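Side-chain contacts in nonribosomal peptide synthase (Streptomyces sp. MJ635-86F5, PDB 5JJP), which adenylates aliphatic beta-amino acids, probably using ATP to activate them as other adenylation domains do: residues V88-A93 with Q121-I126; R314-L319 with R323-L328; M364-A369 with G431-C436. All blocks are in the same frame, centred on the assembly; numbering follows the deposited sequence.

Contact 1 (V88-A93 with Q121-I126)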
# COMPACT_ATOMS: atom_id res chain seq x y z
N VAL A 88 -5.73 -10.55 12.00
CA VAL A 88 -4.34 -10.64 11.55
C VAL A 88 -4.37 -11.52 10.32
O VAL A 88 -4.79 -12.67 10.41
CB VAL A 88 -3.41 -11.26 12.58
CG1 VAL A 88 -1.99 -11.31 12.07
CG2 VAL A 88 -3.44 -10.45 13.86
N LEU A 89 -3.95 -10.99 9.19
CA LEU A 89 -3.93 -11.72 7.94
C LEU A 89 -2.45 -12.04 7.55
O LEU A 89 -1.68 -11.15 7.18
CB LEU A 89 -4.62 -10.88 6.88
CG LEU A 89 -4.74 -11.44 5.49
CD1 LEU A 89 -5.46 -12.77 5.54
CD2 LEU A 89 -5.49 -10.49 4.60
N GLU A 90 -2.07 -13.31 7.69
CA GLU A 90 -0.68 -13.72 7.50
C GLU A 90 -0.49 -14.60 6.28
O GLU A 90 -0.99 -15.72 6.24
CB GLU A 90 -0.17 -14.44 8.73
CG GLU A 90 1.27 -14.90 8.65
CD GLU A 90 1.84 -15.21 10.05
OE1 GLU A 90 1.94 -14.26 10.88
OE2 GLU A 90 2.19 -16.40 10.32
N SER A 91 0.22 -14.08 5.30
CA SER A 91 0.42 -14.80 4.07
C SER A 91 1.41 -14.08 3.20
O SER A 91 1.52 -12.85 3.25
CB SER A 91 -0.92 -14.97 3.33
OG SER A 91 -0.78 -15.42 1.98
N PRO A 92 2.18 -14.84 2.40
CA PRO A 92 2.83 -14.12 1.34
C PRO A 92 1.75 -13.52 0.42
O PRO A 92 0.64 -14.00 0.38
CB PRO A 92 3.68 -15.18 0.64
CG PRO A 92 3.01 -16.47 0.95
CD PRO A 92 2.39 -16.30 2.29
N ALA A 93 2.12 -12.47 -0.31
CA ALA A 93 1.25 -11.86 -1.32
C ALA A 93 0.92 -12.85 -2.46
O ALA A 93 1.77 -13.17 -3.25
CB ALA A 93 1.92 -10.63 -1.90
N GLN A 121 7.82 -12.48 18.36
CA GLN A 121 7.79 -11.46 19.39
C GLN A 121 7.02 -10.23 18.93
O GLN A 121 6.22 -9.67 19.69
CB GLN A 121 9.21 -11.05 19.80
CG GLN A 121 9.26 -9.80 20.69
CD GLN A 121 10.67 -9.49 21.22
OE1 GLN A 121 11.69 -9.89 20.63
NE2 GLN A 121 10.73 -8.76 22.34
N ARG A 122 7.25 -9.81 17.70
CA ARG A 122 6.48 -8.68 17.10
C ARG A 122 5.02 -9.01 16.89
O ARG A 122 4.14 -8.23 17.19
CB ARG A 122 7.10 -8.29 15.75
CG ARG A 122 6.48 -7.04 15.18
CD ARG A 122 7.11 -6.68 13.85
NE ARG A 122 6.46 -5.50 13.29
CZ ARG A 122 6.62 -4.25 13.74
NH1 ARG A 122 7.40 -3.99 14.78
NH2 ARG A 122 5.97 -3.27 13.14
N LEU A 123 4.77 -10.20 16.42
CA LEU A 123 3.41 -10.68 16.25
C LEU A 123 2.64 -10.72 17.57
O LEU A 123 1.52 -10.23 17.66
CB LEU A 123 3.44 -12.06 15.62
CG LEU A 123 2.08 -12.70 15.37
CD1 LEU A 123 1.29 -11.77 14.48
CD2 LEU A 123 2.26 -14.06 14.70
N ARG A 124 3.27 -11.21 18.62
CA ARG A 124 2.66 -11.18 19.96
C ARG A 124 2.44 -9.76 20.49
O ARG A 124 1.42 -9.49 21.16
CB ARG A 124 3.46 -11.99 20.98
CG ARG A 124 3.23 -13.48 20.89
CD ARG A 124 3.88 -14.18 22.10
NE ARG A 124 4.18 -15.58 21.82
CZ ARG A 124 5.39 -16.16 21.76
NH1 ARG A 124 6.51 -15.48 22.00
NH2 ARG A 124 5.46 -17.45 21.47
N THR A 125 3.35 -8.84 20.16
CA THR A 125 3.14 -7.41 20.49
C THR A 125 1.92 -6.86 19.73
O THR A 125 1.07 -6.18 20.33
CB THR A 125 4.41 -6.56 20.21
OG1 THR A 125 5.54 -7.14 20.87
CG2 THR A 125 4.26 -5.15 20.71
N ILE A 126 1.83 -7.14 18.42
CA ILE A 126 0.66 -6.72 17.63
C ILE A 126 -0.64 -7.21 18.29
O ILE A 126 -1.61 -6.49 18.35
CB ILE A 126 0.65 -7.32 16.18
CG1 ILE A 126 1.84 -6.89 15.30
CG2 ILE A 126 -0.65 -7.02 15.46
CD1 ILE A 126 2.42 -5.53 15.59
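L123 of helix 120-130 reaches across to strand 87-90 with both of its methyls, and each finds a different partner. CD1 lies 4.1 Å from CG1 of V88, a loose apolar touch. CD2 instead comes within 3.8 Å of OE1 of E90, a methyl resting beside a carboxylate oxygen. The leucine slants across both side chains, and only its methyls come near them. The branched end of leucine suits a residue that must meet two unlike neighbours at once. V88 sends CG1 out anti to its own backbone N (chi1 -179°), and it is this methyl, not CG2, that meets the leucine. Two residues on along the same face of the strand, E90, whose CB also faces the helix, is extended beyond CG (chi2 162°), a length of chain that carries its carboxylate as far as the leucine. There OE2 forms a salt bridge with R143, which L123 also touches, so the leucine lies against both members of the ion pair. The fold is the alpha-beta layering of the adenylate-forming enzymes. Strand 87-90 is an inner strand of a largely parallel sheet, hydrogen-bonded to strands 111-114 and 134-138, and helix 120-130 is the crossover that joins those two neighbours by passing over it. The alternation of the strand turns L89 to the other side, onto helix 95-107. Farther round helix 120-130, I126 starts toward V88, with CA atoms 8.8 Å apart, but its end bends off.

Contact 2 (R314-L319 with R323-L328)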
# COMPACT_ATOMS: atom_id res chain seq x y z
N ARG A 314 21.68 7.13 -11.84
CA ARG A 314 22.27 7.46 -13.14
C ARG A 314 22.71 6.20 -13.88
O ARG A 314 22.46 6.03 -15.07
CB ARG A 314 23.49 8.39 -12.95
CG ARG A 314 23.17 9.82 -12.56
CD ARG A 314 24.37 10.77 -12.78
NE ARG A 314 24.08 12.15 -12.42
CZ ARG A 314 24.23 12.69 -11.19
NH1 ARG A 314 24.64 11.96 -10.16
NH2 ARG A 314 23.94 13.98 -10.97
N GLU A 315 23.36 5.31 -13.15
CA GLU A 315 23.78 4.05 -13.70
C GLU A 315 22.55 3.29 -14.22
O GLU A 315 22.53 2.83 -15.38
CB GLU A 315 24.54 3.26 -12.63
CG GLU A 315 25.72 2.44 -13.14
CD GLU A 315 26.55 1.85 -12.00
OE1 GLU A 315 27.07 0.72 -12.18
OE2 GLU A 315 26.63 2.46 -10.90
N LEU A 316 21.52 3.22 -13.40
CA LEU A 316 20.24 2.56 -13.80
C LEU A 316 19.57 3.19 -15.02
O LEU A 316 19.21 2.45 -15.95
CB LEU A 316 19.24 2.49 -12.64
CG LEU A 316 17.92 1.75 -12.91
CD1 LEU A 316 18.16 0.26 -13.14
CD2 LEU A 316 16.94 1.95 -11.74
N GLN A 317 19.46 4.53 -15.05
CA GLN A 317 19.00 5.20 -16.27
C GLN A 317 19.81 4.81 -17.50
O GLN A 317 19.27 4.59 -18.59
CB GLN A 317 19.10 6.71 -16.13
CG GLN A 317 18.12 7.31 -15.17
CD GLN A 317 18.23 8.82 -15.12
OE1 GLN A 317 19.31 9.39 -14.89
NE2 GLN A 317 17.10 9.49 -15.34
N GLY A 318 21.13 4.77 -17.31
CA GLY A 318 22.08 4.36 -18.36
C GLY A 318 21.84 2.98 -18.93
O GLY A 318 21.90 2.77 -20.13
N LEU A 319 21.51 2.03 -18.06
CA LEU A 319 21.17 0.69 -18.53
C LEU A 319 19.75 0.61 -19.10
O LEU A 319 19.48 -0.27 -19.91
CB LEU A 319 21.29 -0.32 -17.39
CG LEU A 319 22.66 -0.47 -16.74
CD1 LEU A 319 22.56 -1.31 -15.47
CD2 LEU A 319 23.63 -1.09 -17.74
N ARG A 323 12.96 4.71 -20.15
CA ARG A 323 12.04 4.22 -19.11
C ARG A 323 11.60 5.42 -18.28
O ARG A 323 12.35 6.37 -18.07
CB ARG A 323 12.72 3.19 -18.20
CG ARG A 323 12.62 1.75 -18.68
CD ARG A 323 13.18 1.57 -20.07
NE ARG A 323 13.23 0.16 -20.47
CZ ARG A 323 14.19 -0.33 -21.28
NH1 ARG A 323 15.18 0.47 -21.77
NH2 ARG A 323 14.19 -1.61 -21.59
N ARG A 324 10.37 5.36 -17.80
CA ARG A 324 9.86 6.37 -16.91
C ARG A 324 10.09 5.92 -15.47
O ARG A 324 9.69 4.82 -15.06
CB ARG A 324 8.38 6.57 -17.14
CG ARG A 324 8.02 7.12 -18.53
CD ARG A 324 8.40 8.61 -18.67
NE ARG A 324 7.78 9.46 -17.68
CZ ARG A 324 6.62 10.10 -17.81
NH1 ARG A 324 5.91 10.02 -18.93
NH2 ARG A 324 6.12 10.84 -16.79
N ILE A 325 10.80 6.75 -14.72
CA ILE A 325 11.09 6.42 -13.35
C ILE A 325 10.41 7.44 -12.49
O ILE A 325 10.49 8.62 -12.75
CB ILE A 325 12.61 6.35 -13.05
CG1 ILE A 325 13.25 5.34 -13.98
CG2 ILE A 325 12.87 5.90 -11.60
CD1 ILE A 325 14.77 5.20 -13.79
N PHE A 326 9.79 6.94 -11.44
CA PHE A 326 9.06 7.77 -10.51
C PHE A 326 9.58 7.62 -9.08
O PHE A 326 9.74 6.54 -8.58
CB PHE A 326 7.61 7.32 -10.48
CG PHE A 326 6.97 7.28 -11.81
CD1 PHE A 326 6.73 8.43 -12.50
CD2 PHE A 326 6.51 6.06 -12.34
CE1 PHE A 326 6.11 8.38 -13.74
CE2 PHE A 326 5.85 6.02 -13.57
CZ PHE A 326 5.70 7.19 -14.28
N ASN A 327 9.67 8.75 -8.41
CA ASN A 327 10.11 8.83 -7.02
C ASN A 327 8.89 9.11 -6.12
O ASN A 327 8.14 10.10 -6.30
CB ASN A 327 11.15 9.96 -6.91
CG ASN A 327 11.54 10.25 -5.48
OD1 ASN A 327 11.72 9.35 -4.69
ND2 ASN A 327 11.68 11.55 -5.16
N LEU A 328 8.67 8.21 -5.18
CA LEU A 328 7.49 8.25 -4.35
C LEU A 328 7.90 8.64 -2.92
O LEU A 328 8.65 7.91 -2.28
CB LEU A 328 6.85 6.87 -4.36
CG LEU A 328 5.42 6.78 -3.89
CD1 LEU A 328 4.50 7.42 -4.91
CD2 LEU A 328 5.04 5.32 -3.65
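L316 and Q317, consecutive residues of helix 310-319, both settle on the terminal methyl of I325 in the strand that follows. The three belong to a beta-alpha-beta unit in which strand 300-304, helix 310-319 and strand 324-329 follow one another, the two strands lying parallel and adjacent in the sheet while the helix packs over one face. Along the helix, L316 is the first to touch, bringing CD2 to 4.4 Å from CD1 of I325; the leucine also touches I301, W281 and I285, an apolar setting that fits its branched tip. Q317 is the more unusual choice for a buried place. Its CG lies anti to the carbonyl carbon (chi1 -70°) and the chain runs out extended, so the aliphatic part lies against the isoleucine while the amide passes on: NE2 bonds P343 O, and OE1 takes a weak bond from L346 N. One residue thus gives hydrocarbon to the strand and polar atoms to the loop after strand 338-341. Past the short turn that ends the helix, R323 lies nearest by backbone to Q317, with CA atoms 7.6 Å apart. I325 follows two residues later with its CB facing the helix, and a beta-branched residue with one longer arm suits this place on a strand. That arm, CG1, is extended (chi2 179°), and its CD1 is met from two directions about a right angle apart, by CG of Q317 at 4.2 Å and by CD2 of L316.

Contact 3 (M364-A369 with G431-C436)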
# COMPACT_ATOMS: atom_id res chain seq x y z
N MET A 364 1.36 19.93 0.70
CA MET A 364 2.31 19.91 1.80
C MET A 364 3.16 21.14 1.73
O MET A 364 3.41 21.68 0.66
CB MET A 364 3.16 18.65 1.77
CG MET A 364 3.91 18.43 0.48
SD MET A 364 4.86 16.88 0.52
CE MET A 364 5.75 17.13 -0.99
N ASP A 365 3.54 21.62 2.92
CA ASP A 365 4.40 22.80 3.06
C ASP A 365 5.23 22.64 4.32
O ASP A 365 5.04 21.70 5.09
CB ASP A 365 3.56 24.08 3.12
CG ASP A 365 4.38 25.37 2.77
OD1 ASP A 365 5.58 25.28 2.34
OD2 ASP A 365 3.81 26.47 2.98
N VAL A 366 6.16 23.57 4.52
CA VAL A 366 7.23 23.41 5.51
C VAL A 366 6.97 24.44 6.61
O VAL A 366 6.55 25.56 6.31
CB VAL A 366 8.55 23.49 4.74
CG1 VAL A 366 9.57 24.34 5.42
CG2 VAL A 366 9.09 22.09 4.50
N TYR A 367 7.12 24.03 7.87
CA TYR A 367 6.72 24.86 9.03
C TYR A 367 7.82 25.01 10.03
O TYR A 367 8.55 24.07 10.27
CB TYR A 367 5.51 24.25 9.75
CG TYR A 367 4.19 24.60 9.05
CD1 TYR A 367 3.83 23.96 7.87
CD2 TYR A 367 3.36 25.59 9.54
CE1 TYR A 367 2.67 24.29 7.20
CE2 TYR A 367 2.21 25.92 8.88
CZ TYR A 367 1.87 25.29 7.69
OH TYR A 367 0.69 25.60 7.06
N ASP A 368 7.95 26.21 10.61
CA ASP A 368 8.97 26.41 11.65
C ASP A 368 8.54 25.76 12.98
O ASP A 368 7.43 25.26 13.12
CB ASP A 368 9.33 27.90 11.83
CG ASP A 368 8.24 28.72 12.54
OD1 ASP A 368 7.39 28.17 13.27
OD2 ASP A 368 8.21 29.95 12.32
N ALA A 369 9.44 25.80 13.95
CA ALA A 369 9.24 25.15 15.24
C ALA A 369 8.12 25.76 16.06
O ALA A 369 7.70 25.18 17.04
CB ALA A 369 10.55 25.16 16.02
N GLY A 431 8.45 26.31 -5.13
CA GLY A 431 7.58 25.77 -4.09
C GLY A 431 7.68 24.26 -3.90
O GLY A 431 6.97 23.69 -3.08
N ARG A 432 8.58 23.62 -4.65
CA ARG A 432 8.86 22.21 -4.47
C ARG A 432 9.67 21.99 -3.20
O ARG A 432 10.50 22.83 -2.83
CB ARG A 432 9.61 21.65 -5.69
CG ARG A 432 8.81 21.76 -6.99
CD ARG A 432 9.49 21.02 -8.13
NE ARG A 432 8.54 20.75 -9.22
CZ ARG A 432 8.20 21.61 -10.18
NH1 ARG A 432 8.72 22.85 -10.22
NH2 ARG A 432 7.33 21.24 -11.11
N LEU A 433 9.47 20.85 -2.56
CA LEU A 433 10.23 20.53 -1.38
C LEU A 433 11.41 19.63 -1.66
O LEU A 433 11.48 18.95 -2.69
CB LEU A 433 9.33 19.87 -0.32
CG LEU A 433 8.06 20.62 0.05
CD1 LEU A 433 7.35 19.94 1.21
CD2 LEU A 433 8.40 22.06 0.41
N TYR A 434 12.32 19.62 -0.70
CA TYR A 434 13.55 18.77 -0.74
C TYR A 434 13.74 18.17 0.65
O TYR A 434 13.90 18.87 1.64
CB TYR A 434 14.80 19.60 -1.18
CG TYR A 434 14.65 20.16 -2.59
CD1 TYR A 434 15.30 19.59 -3.68
CD2 TYR A 434 13.83 21.24 -2.83
CE1 TYR A 434 15.13 20.08 -4.97
CE2 TYR A 434 13.64 21.73 -4.10
CZ TYR A 434 14.30 21.16 -5.16
OH TYR A 434 14.07 21.70 -6.40
N PHE A 435 13.71 16.85 0.70
CA PHE A 435 13.80 16.12 1.95
C PHE A 435 15.17 16.25 2.59
O PHE A 435 16.16 16.04 1.93
CB PHE A 435 13.46 14.65 1.66
CG PHE A 435 13.57 13.76 2.87
CD1 PHE A 435 12.66 13.87 3.92
CD2 PHE A 435 14.57 12.82 2.96
CE1 PHE A 435 12.75 13.05 5.02
CE2 PHE A 435 14.68 11.99 4.06
CZ PHE A 435 13.76 12.10 5.09
N CYS A 436 15.22 16.55 3.89
CA CYS A 436 16.48 16.73 4.64
C CYS A 436 16.65 15.83 5.88
O CYS A 436 17.54 16.06 6.68
CB CYS A 436 16.59 18.18 5.13
SG CYS A 436 16.74 19.30 3.77
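M364, V366 and L433, which carry this contact, have no flat groups, but rings stand close by on both segments. The ring of Y367 stacks with that of Y384, and D365 O lies at its edge, in its plane. On the other segment Y434 sets its ring nearly parallel to that of Y426. The contact itself is apolar. L433 is the largest contributor, and it divides its two methyls between two partners on strand 363-367. CD1 meets M364 along much of the thioether: it is 3.8 Å from CG, 4.0 Å from SD and 3.9 Å from CE of M364. For this the methionine accepts a crowded position, CG lying between the backbone N and the carbonyl carbon (chi1 56°), and its chain then runs on extended, past the leucine in the opposite direction. A long, unbranched and flexible side chain can lie against a methyl over such a length. The second methyl, CD2 of L433, is 4.1 Å from CG2 of V366, a short branched residue whose CB already faces the leucine. D365, between M364 and V366 in sequence, has its CB directed away from the other strand, though its carboxylate comes back nearer, and OD1 takes a weak bond from V366 N at 2.8 Å. Two residues before L433, G431 has a positive phi (100°), a turn in which a CB would jam against the preceding carbonyl oxygen. In strand order 381-386 and 417-427 come between the two strands, and the curl of this antiparallel sheet brings their side chains together, consistent with the distorted beta-barrel subdomain of adenylation enzymes. I383 of strand 381-386 touches all three residues, and V366 also meets A425 of strand 417-427.

How the contacts relate
All three contacts are buried, and no two share a helix or strand. Contact 1 lies nearest the middle of the chain; contacts 2 and 3 are farther out. Contacts 1 and 2 are alike in architecture, each laying a helix on the face of a mainly parallel sheet, but the sheets are different ones and the polar atoms differ: a glutamate paired with an arginine outside the segments at contact 1, a buried amide bonded to loop backbone at contact 2. Contact 3 joins two strands of a third, antiparallel sheet and is purely apolar across the interface. Contacts 2 and 3 come closest, about 8 Å between nearest atoms, and T354 bonds L433 and, weakly, N327.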